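Side-chain contacts in Endoglucanase(Endo-1,4-beta-glucanase)protein (PDB 6R2J), which probably hydrolyses internal beta-1,4-glucosidic bonds of cellulose, as an endoglucanase of glycoside hydrolase family 5: residues G215-Q220 against Y292-E297; G251-P256 against Q264-L269; G301-R304 against M310-H313. All blocks are in the same frame, centred on the assembly; numbering follows the deposited sequence.

Contact 1: G215-Q220 against Y292-E297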
loop_
_atom_site.group_PDB
_atom_site.type_symbol
_atom_site.label_atom_id
_atom_site.label_comp_id
_atom_site.label_asym_id
_atom_site.label_seq_id
_atom_site.Cartn_x
_atom_site.Cartn_y
_atom_site.Cartn_z
ATOM N N GLY A 215 -9.605 -0.109 -11.490
ATOM C CA GLY A 215 -10.054 -0.866 -10.353
ATOM C C GLY A 215 -11.468 -0.565 -9.920
ATOM O O GLY A 215 -11.905 -1.108 -8.895
ATOM N N LYS A 216 -12.195 0.281 -10.662
ATOM C CA LYS A 216 -13.612 0.520 -10.385
ATOM C C LYS A 216 -14.483 -0.628 -10.897
ATOM O O LYS A 216 -15.584 -0.859 -10.377
ATOM C CB LYS A 216 -14.100 1.805 -11.055
ATOM C CG LYS A 216 -13.357 3.053 -10.685
ATOM C CD LYS A 216 -13.877 4.239 -11.577
ATOM C CE LYS A 216 -12.738 5.169 -12.073
ATOM N NZ LYS A 216 -11.749 5.606 -11.002
ATOM N N TYR A 217 -14.009 -1.348 -11.916
ATOM C CA TYR A 217 -14.709 -2.505 -12.452
ATOM C C TYR A 217 -16.135 -2.150 -12.877
ATOM O O TYR A 217 -17.110 -2.811 -12.517
ATOM C CB TYR A 217 -14.674 -3.645 -11.441
ATOM C CG TYR A 217 -13.322 -4.282 -11.335
ATOM C CD1 TYR A 217 -12.919 -5.234 -12.255
ATOM C CD2 TYR A 217 -12.433 -3.925 -10.324
ATOM C CE1 TYR A 217 -11.677 -5.840 -12.165
ATOM C CE2 TYR A 217 -11.160 -4.522 -10.234
ATOM C CZ TYR A 217 -10.801 -5.487 -11.158
ATOM O OH TYR A 217 -9.571 -6.116 -11.100
ATOM N N MET A 218 -16.253 -1.092 -13.662
ATOM C CA MET A 218 -17.525 -0.795 -14.295
ATOM C C MET A 218 -17.889 -1.899 -15.283
ATOM O O MET A 218 -17.038 -2.650 -15.764
ATOM C CB MET A 218 -17.448 0.547 -15.005
ATOM C CG MET A 218 -17.087 1.655 -14.017
ATOM S SD MET A 218 -17.169 3.260 -14.726
ATOM C CE MET A 218 -15.420 3.401 -15.204
ATOM N N ALA A 219 -19.189 -2.013 -15.547
ATOM C CA ALA A 219 -19.678 -3.148 -16.328
ATOM C C ALA A 219 -19.082 -3.144 -17.735
ATOM O O ALA A 219 -18.647 -4.187 -18.237
ATOM C CB ALA A 219 -21.212 -3.144 -16.394
ATOM N N GLN A 220 -19.065 -1.990 -18.395
ATOM C CA GLN A 220 -18.599 -1.945 -19.776
ATOM C C GLN A 220 -17.099 -2.221 -19.907
ATOM O O GLN A 220 -16.651 -2.652 -20.974
ATOM C CB GLN A 220 -19.020 -0.603 -20.402
ATOM C CG GLN A 220 -18.089 0.608 -20.096
ATOM C CD GLN A 220 -18.450 1.375 -18.821
ATOM O OE1 GLN A 220 -19.073 0.830 -17.891
ATOM N NE2 GLN A 220 -18.040 2.644 -18.769
ATOM N N TYR A 292 -19.231 -4.252 -0.656
ATOM C CA TYR A 292 -18.251 -3.937 -1.692
ATOM C C TYR A 292 -17.737 -5.221 -2.358
ATOM O O TYR A 292 -17.259 -6.152 -1.688
ATOM C CB TYR A 292 -17.127 -3.115 -1.050
ATOM C CG TYR A 292 -16.009 -2.642 -1.949
ATOM C CD1 TYR A 292 -16.259 -2.128 -3.208
ATOM C CD2 TYR A 292 -14.689 -2.726 -1.522
ATOM C CE1 TYR A 292 -15.196 -1.702 -4.041
ATOM C CE2 TYR A 292 -13.627 -2.305 -2.323
ATOM C CZ TYR A 292 -13.870 -1.779 -3.574
ATOM O OH TYR A 292 -12.773 -1.361 -4.343
ATOM N N LYS A 293 -17.880 -5.272 -3.686
ATOM C CA LYS A 293 -17.666 -6.514 -4.419
ATOM C C LYS A 293 -16.223 -6.964 -4.337
ATOM O O LYS A 293 -15.939 -8.166 -4.429
ATOM C CB LYS A 293 -18.046 -6.314 -5.883
ATOM C CG LYS A 293 -19.499 -6.526 -6.217
ATOM C CD LYS A 293 -19.717 -6.644 -7.731
ATOM C CE LYS A 293 -20.821 -5.707 -8.218
ATOM N NZ LYS A 293 -21.269 -5.995 -9.627
ATOM N N LEU A 294 -15.295 -6.019 -4.190
ATOM C CA LEU A 294 -13.893 -6.396 -4.091
ATOM C C LEU A 294 -13.467 -6.726 -2.656
ATOM O O LEU A 294 -12.340 -7.198 -2.446
ATOM C CB LEU A 294 -12.984 -5.264 -4.601
ATOM C CG LEU A 294 -12.679 -4.964 -6.072
ATOM C CD1 LEU A 294 -13.966 -4.489 -6.670
ATOM C CD2 LEU A 294 -11.563 -3.917 -6.171
ATOM N N ALA A 295 -14.317 -6.467 -1.671
ATOM C CA ALA A 295 -13.906 -6.617 -0.279
ATOM C C ALA A 295 -13.567 -8.073 0.049
ATOM O O ALA A 295 -14.302 -8.994 -0.316
ATOM C CB ALA A 295 -15.026 -6.109 0.649
ATOM N N ILE A 296 -12.452 -8.278 0.754
ATOM C CA ILE A 296 -12.076 -9.596 1.254
ATOM C C ILE A 296 -12.447 -9.807 2.726
ATOM O O ILE A 296 -12.154 -10.878 3.283
ATOM C CB ILE A 296 -10.569 -9.801 0.996
ATOM C CG1 ILE A 296 -10.147 -11.271 1.048
ATOM C CG2 ILE A 296 -9.766 -9.020 1.997
ATOM C CD1 ILE A 296 -8.666 -11.520 0.680
ATOM N N GLU A 297 -13.124 -8.841 3.354
ATOM C CA GLU A 297 -13.562 -8.995 4.732
ATOM C C GLU A 297 -14.671 -10.043 4.810
ATOM O O GLU A 297 -15.640 -9.966 4.039
ATOM C CB GLU A 297 -14.062 -7.650 5.226
ATOM C CG GLU A 297 -14.427 -7.585 6.687
ATOM C CD GLU A 297 -13.265 -7.817 7.584
ATOM O OE1 GLU A 297 -12.137 -7.551 7.158
ATOM O OE2 GLU A 297 -13.488 -8.268 8.722
HETATM O O HOH W 1 -13.477 -0.487 -6.785
#
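Gly215 and Leu294 mark the closest backbone approach between two irregular loops, and even there their CA atoms stay 9.2 Å apart, so side chains and a water have to span the gap. Residues 292-295 form a type I beta turn closed by the bond from Ala295 N to Tyr292 O (3.0 Å). Gly215, for its part, adopts backbone angles at which a CB would collide with the preceding carbonyl oxygen. Leu294 carries the apolar part of the contact from within the turn. Its CG, anti to the carbonyl carbon (chi1 -80°), carries both methyls toward Gly215 and Tyr217. CD1 lies 4.0 Å from Tyr217 CD2, obliquely to the ring, whereas CD2 rests 3.9 Å from Gly215 O and also touches Tyr217 CE2. The two side chains cross at about a right angle. The hydroxyl of Tyr217 has its main partner earlier in its own loop, accepting from Phe209 N. A second bridge runs through water: one molecule donates to Gly215 O (2.7 Å) and lies 2.7 Å from Tyr292 OH, in the plane of that ring. Leu294 CB lies over one face of the same ring, offset toward its rim. Asp210 takes up the backbone N of both Gly215 and Tyr217, while the neighbouring Lys216 belongs to the glycan pocket and makes a weak bond to a bound glucose unit. Such packing between the loops that follow the sixth and eighth strands is in keeping with a TIM barrel, whose strand-to-helix loops build the substrate cleft.

Contact 2: G251-P256 against Q264-L269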
loop_
_atom_site.group_PDB
_atom_site.type_symbol
_atom_site.label_atom_id
_atom_site.label_comp_id
_atom_site.label_asym_id
_atom_site.label_seq_id
_atom_site.Cartn_x
_atom_site.Cartn_y
_atom_site.Cartn_z
ATOM N N GLY A 251 1.308 -2.848 -4.224
ATOM C CA GLY A 251 0.576 -2.398 -3.046
ATOM C C GLY A 251 -0.929 -2.450 -3.138
ATOM O O GLY A 251 -1.612 -2.320 -2.114
ATOM N N GLU A 252 -1.461 -2.556 -4.338
ATOM C CA GLU A 252 -2.888 -2.769 -4.473
ATOM C C GLU A 252 -3.203 -3.550 -5.734
ATOM O O GLU A 252 -2.565 -3.371 -6.766
ATOM C CB GLU A 252 -3.671 -1.485 -4.652
ATOM C CG GLU A 252 -3.683 -0.581 -3.459
ATOM C CD GLU A 252 -4.503 0.650 -3.708
ATOM O OE1 GLU A 252 -5.320 0.633 -4.677
ATOM O OE2 GLU A 252 -4.295 1.632 -2.959
ATOM N N TYR A 253 -4.255 -4.357 -5.639
ATOM C CA TYR A 253 -4.800 -5.209 -6.684
ATOM C C TYR A 253 -6.036 -5.793 -6.006
ATOM O O TYR A 253 -6.026 -5.992 -4.787
ATOM C CB TYR A 253 -3.818 -6.296 -7.109
ATOM C CG TYR A 253 -3.780 -7.477 -6.195
ATOM C CD1 TYR A 253 -2.960 -7.472 -5.071
ATOM C CD2 TYR A 253 -4.554 -8.600 -6.457
ATOM C CE1 TYR A 253 -2.907 -8.525 -4.257
ATOM C CE2 TYR A 253 -4.514 -9.676 -5.617
ATOM C CZ TYR A 253 -3.709 -9.637 -4.516
ATOM O OH TYR A 253 -3.694 -10.742 -3.683
ATOM N N GLY A 254 -7.113 -6.053 -6.750
ATOM C CA GLY A 254 -8.321 -6.617 -6.168
ATOM C C GLY A 254 -9.268 -7.004 -7.275
ATOM O O GLY A 254 -9.109 -6.579 -8.421
ATOM N N ILE A 255 -10.247 -7.832 -6.919
ATOM C CA ILE A 255 -11.187 -8.317 -7.922
ATOM C C ILE A 255 -12.584 -8.348 -7.329
ATOM O O ILE A 255 -12.780 -8.565 -6.131
ATOM C CB ILE A 255 -10.832 -9.738 -8.458
ATOM C CG1 ILE A 255 -10.860 -10.784 -7.342
ATOM C CG2 ILE A 255 -9.494 -9.789 -9.144
ATOM C CD1 ILE A 255 -10.569 -12.221 -7.808
ATOM N N PRO A 256 -13.590 -8.124 -8.184
ATOM C CA PRO A 256 -14.965 -8.373 -7.743
ATOM C C PRO A 256 -15.243 -9.857 -7.599
ATOM O O PRO A 256 -14.683 -10.692 -8.307
ATOM C CB PRO A 256 -15.822 -7.767 -8.865
ATOM C CG PRO A 256 -14.843 -6.864 -9.688
ATOM C CD PRO A 256 -13.528 -7.578 -9.566
ATOM N N GLN A 264 -9.343 -15.848 -12.256
ATOM C CA GLN A 264 -8.236 -16.475 -12.950
ATOM C C GLN A 264 -7.046 -15.534 -13.022
ATOM O O GLN A 264 -5.906 -15.952 -12.793
ATOM C CB GLN A 264 -8.645 -16.863 -14.353
ATOM C CG GLN A 264 -7.782 -17.985 -14.859
ATOM C CD GLN A 264 -8.067 -19.277 -14.119
ATOM O OE1 GLN A 264 -9.228 -19.582 -13.814
ATOM N NE2 GLN A 264 -7.008 -20.015 -13.778
ATOM N N ALA A 265 -7.305 -14.256 -13.340
ATOM C CA ALA A 265 -6.265 -13.243 -13.449
ATOM C C ALA A 265 -5.536 -13.047 -12.140
ATOM O O ALA A 265 -4.321 -12.824 -12.147
ATOM C CB ALA A 265 -6.882 -11.938 -13.951
ATOM N N MET A 266 -6.250 -13.152 -11.011
ATOM C CA MET A 266 -5.612 -13.006 -9.714
ATOM C C MET A 266 -4.712 -14.187 -9.416
ATOM O O MET A 266 -3.577 -14.001 -8.977
ATOM C CB MET A 266 -6.661 -12.890 -8.630
ATOM C CG MET A 266 -6.125 -12.745 -7.241
ATOM S SD MET A 266 -7.408 -12.282 -6.040
ATOM C CE MET A 266 -6.630 -12.675 -4.451
ATOM N N ASP A 267 -5.213 -15.404 -9.632
ATOM C CA ASP A 267 -4.388 -16.596 -9.454
ATOM C C ASP A 267 -3.085 -16.512 -10.256
ATOM O O ASP A 267 -1.996 -16.778 -9.735
ATOM C CB ASP A 267 -5.203 -17.817 -9.883
ATOM C CG ASP A 267 -4.922 -19.037 -8.998
ATOM O OD1 ASP A 267 -5.216 -18.969 -7.753
ATOM O OD2 ASP A 267 -4.430 -20.056 -9.560
ATOM N N ASN A 268 -3.172 -16.125 -11.519
ATOM C CA ASN A 268 -1.953 -16.087 -12.314
ATOM C C ASN A 268 -1.051 -14.933 -11.903
ATOM O O ASN A 268 0.175 -15.051 -11.981
ATOM C CB ASN A 268 -2.322 -15.976 -13.780
ATOM C CG ASN A 268 -3.002 -17.199 -14.287
ATOM O OD1 ASN A 268 -2.670 -18.314 -13.872
ATOM N ND2 ASN A 268 -3.960 -17.012 -15.193
ATOM N N LEU A 269 -1.634 -13.800 -11.501
ATOM C CA LEU A 269 -0.811 -12.702 -11.000
ATOM C C LEU A 269 -0.028 -13.121 -9.755
ATOM O O LEU A 269 1.196 -12.980 -9.705
ATOM C CB LEU A 269 -1.682 -11.482 -10.713
ATOM C CG LEU A 269 -0.962 -10.365 -9.978
ATOM C CD1 LEU A 269 0.115 -9.679 -10.833
ATOM C CD2 LEU A 269 -1.991 -9.349 -9.433
#
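Tyr253 and Ile255, just past the end of strand 248-252, pack on Met266 and Leu269 of helix 260-276, an instance of how a strand and the helix after it close one beta-alpha unit of a TIM barrel. Met266 is the central piece. With CG anti to the backbone N (chi1 180°) and the chain extended beyond it, the side chain reaches out from the helix and passes between the two partners, crossing each at about a right angle. On one flank Ile255 CD1 sits 3.6 Å from Met266 SD. On the other the methionine passes across the ring edge at CE2 of the tyrosine: Met266 CG is 3.8 Å from Tyr253 CE2, near the ring plane, and Met266 CE is 3.6 Å from Tyr253 OH. The sulfur lies 5.3 Å from the centroid of the Tyr253 ring and 80° off its normal, a Met-aromatic contact made at the edge. Leu269, one turn further along the helix, brings CD2 to within 4.0 Å of Tyr253 CD2 from an oblique direction. Tyr282 adds an edge-to-face contact with the same tyrosine, and Met310 of helix 305-311 touches both Tyr253 and Met266. All four residues are buried, so the joint relies on dispersion and on the polarisable sulfur, and it probably depends on close fit, the thioether lying between an aliphatic tip and an aromatic edge.

Contact 3: G301-R304 against M310-H313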
loop_
_atom_site.group_PDB
_atom_site.type_symbol
_atom_site.label_atom_id
_atom_site.label_comp_id
_atom_site.label_asym_id
_atom_site.label_seq_id
_atom_site.Cartn_x
_atom_site.Cartn_y
_atom_site.Cartn_z
ATOM N N GLY A 301 -19.041 -14.785 9.228
ATOM C CA GLY A 301 -17.995 -15.760 9.449
ATOM C C GLY A 301 -17.636 -16.581 8.223
ATOM O O GLY A 301 -16.823 -17.513 8.316
ATOM N N LYS A 302 -18.180 -16.223 7.065
ATOM C CA LYS A 302 -17.911 -16.913 5.813
ATOM C C LYS A 302 -16.743 -16.230 5.095
ATOM O O LYS A 302 -16.825 -15.053 4.712
ATOM C CB LYS A 302 -19.193 -16.900 4.974
ATOM C CG LYS A 302 -19.179 -17.780 3.721
ATOM C CD LYS A 302 -20.447 -17.557 2.884
ATOM C CE LYS A 302 -20.374 -16.237 2.089
ATOM N NZ LYS A 302 -21.023 -15.073 2.793
ATOM N N ASP A 303 -15.660 -16.982 4.907
ATOM C CA ASP A 303 -14.553 -16.475 4.118
ATOM C C ASP A 303 -15.054 -16.069 2.752
ATOM O O ASP A 303 -15.975 -16.680 2.202
ATOM C CB ASP A 303 -13.492 -17.545 3.895
ATOM C CG ASP A 303 -12.797 -17.941 5.161
ATOM O OD1 ASP A 303 -12.743 -17.127 6.137
ATOM O OD2 ASP A 303 -12.300 -19.086 5.175
ATOM N N ARG A 304 -14.419 -15.032 2.208
ATOM C CA ARG A 304 -14.696 -14.504 0.890
ATOM C C ARG A 304 -13.973 -15.313 -0.175
ATOM O O ARG A 304 -12.965 -15.977 0.099
ATOM C CB ARG A 304 -14.240 -13.051 0.825
ATOM C CG ARG A 304 -15.087 -12.129 1.681
ATOM C CD ARG A 304 -16.405 -11.830 0.984
ATOM N NE ARG A 304 -16.221 -10.808 -0.049
ATOM C CZ ARG A 304 -16.986 -10.662 -1.126
ATOM N NH1 ARG A 304 -18.008 -11.494 -1.316
ATOM N NH2 ARG A 304 -16.726 -9.674 -1.987
ATOM N N MET A 310 -6.477 -16.579 -2.401
ATOM C CA MET A 310 -5.159 -16.164 -1.940
ATOM C C MET A 310 -4.403 -17.331 -1.324
ATOM O O MET A 310 -3.180 -17.417 -1.449
ATOM C CB MET A 310 -5.302 -15.051 -0.899
ATOM C CG MET A 310 -5.525 -13.638 -1.429
ATOM S SD MET A 310 -5.285 -12.426 -0.038
ATOM C CE MET A 310 -3.661 -12.900 0.503
ATOM N N ARG A 311 -5.106 -18.230 -0.641
ATOM C CA ARG A 311 -4.424 -19.186 0.228
ATOM C C ARG A 311 -3.422 -20.067 -0.518
ATOM O O ARG A 311 -2.376 -20.417 0.053
ATOM C CB ARG A 311 -5.443 -20.011 1.012
ATOM C CG ARG A 311 -6.103 -19.213 2.117
ATOM C CD ARG A 311 -6.676 -20.111 3.177
ATOM N NE ARG A 311 -7.785 -20.917 2.665
ATOM C CZ ARG A 311 -9.060 -20.738 2.989
ATOM N NH1 ARG A 311 -9.379 -19.749 3.820
ATOM N NH2 ARG A 311 -10.001 -21.568 2.514
ATOM N N LYS A 312 -3.714 -20.454 -1.770
ATOM C CA LYS A 312 -2.771 -21.322 -2.468
ATOM C C LYS A 312 -1.426 -20.651 -2.680
ATOM O O LYS A 312 -0.430 -21.354 -2.916
ATOM C CB LYS A 312 -3.343 -21.835 -3.794
ATOM C CG LYS A 312 -3.156 -20.931 -4.989
ATOM C CD LYS A 312 -3.718 -21.549 -6.298
ATOM C CE LYS A 312 -5.236 -21.891 -6.209
ATOM N NZ LYS A 312 -6.192 -20.763 -5.824
ATOM N N HIS A 313 -1.367 -19.311 -2.572
ATOM C CA HIS A 313 -0.189 -18.532 -2.946
ATOM C C HIS A 313 0.658 -18.017 -1.784
ATOM O O HIS A 313 1.726 -17.459 -2.039
ATOM C CB HIS A 313 -0.572 -17.339 -3.839
ATOM C CG HIS A 313 -1.384 -17.719 -5.036
ATOM N ND1 HIS A 313 -0.856 -18.396 -6.114
ATOM C CD2 HIS A 313 -2.696 -17.532 -5.313
ATOM C CE1 HIS A 313 -1.815 -18.622 -6.996
ATOM N NE2 HIS A 313 -2.938 -18.102 -6.536
HETATM O O HOH W 2 -12.584 -21.255 3.713
#
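Asp303 and Arg311 meet at about a right angle, their carboxylate and guanidinium planes turned 67° apart. This is a one-pronged salt bridge, unlike the coplanar, two-pronged form. Arg311 NH1 donates to Asp303 OD2 over 3.3 Å along a nearly straight line. The two groups use the bond differently: the oxygen lies practically in the guanidinium plane, at its edge, whereas the nitrogen comes from above the carboxylate, 57° out of its plane. A bend at chi3 of Arg311 (-66°) swings the head group round so that this edge faces the acid. A water also links the two groups, donating to Asp303 OD2 (2.6 Å) and accepting from Arg311 NH2 (2.9 Å), which closes a small ring. Asp303 OD1 has its strongest partner elsewhere, in Tyr46 OH, and Arg311 NH1 also makes a weak bond to Gln50. With an alanine at Asp303, the arginine would probably lose its charge partner and its head group become freer to turn, while Tyr46 OH would miss its carboxylate partner. The rather long bond, made at the protein surface and shared with water, suggests a probably modest electrostatic tie between the loop leading into helix 305-311 and Arg311, seven residues after Arg304.

Followed from the N terminus, the chain first enters contact 1 at 215-220, in the loop after the sixth strand. It then passes helix 229-244, and contact 2 closes the short connection from strand 248-252 to helix 260-276 before 292-297 completes contact 1; contact 2 is thus enclosed by the longer loop. Contact 3 follows in series, spanning most of helix 305-311. The three also touch in space. Tyr217 packs on Pro256, joining contacts 1 and 2, while Ala295 O receives Arg304 NE, joining 1 and 3. Asp267 of helix 260-276 pairs with His313 and Lys312, tying the chain just after Arg311 to that helix.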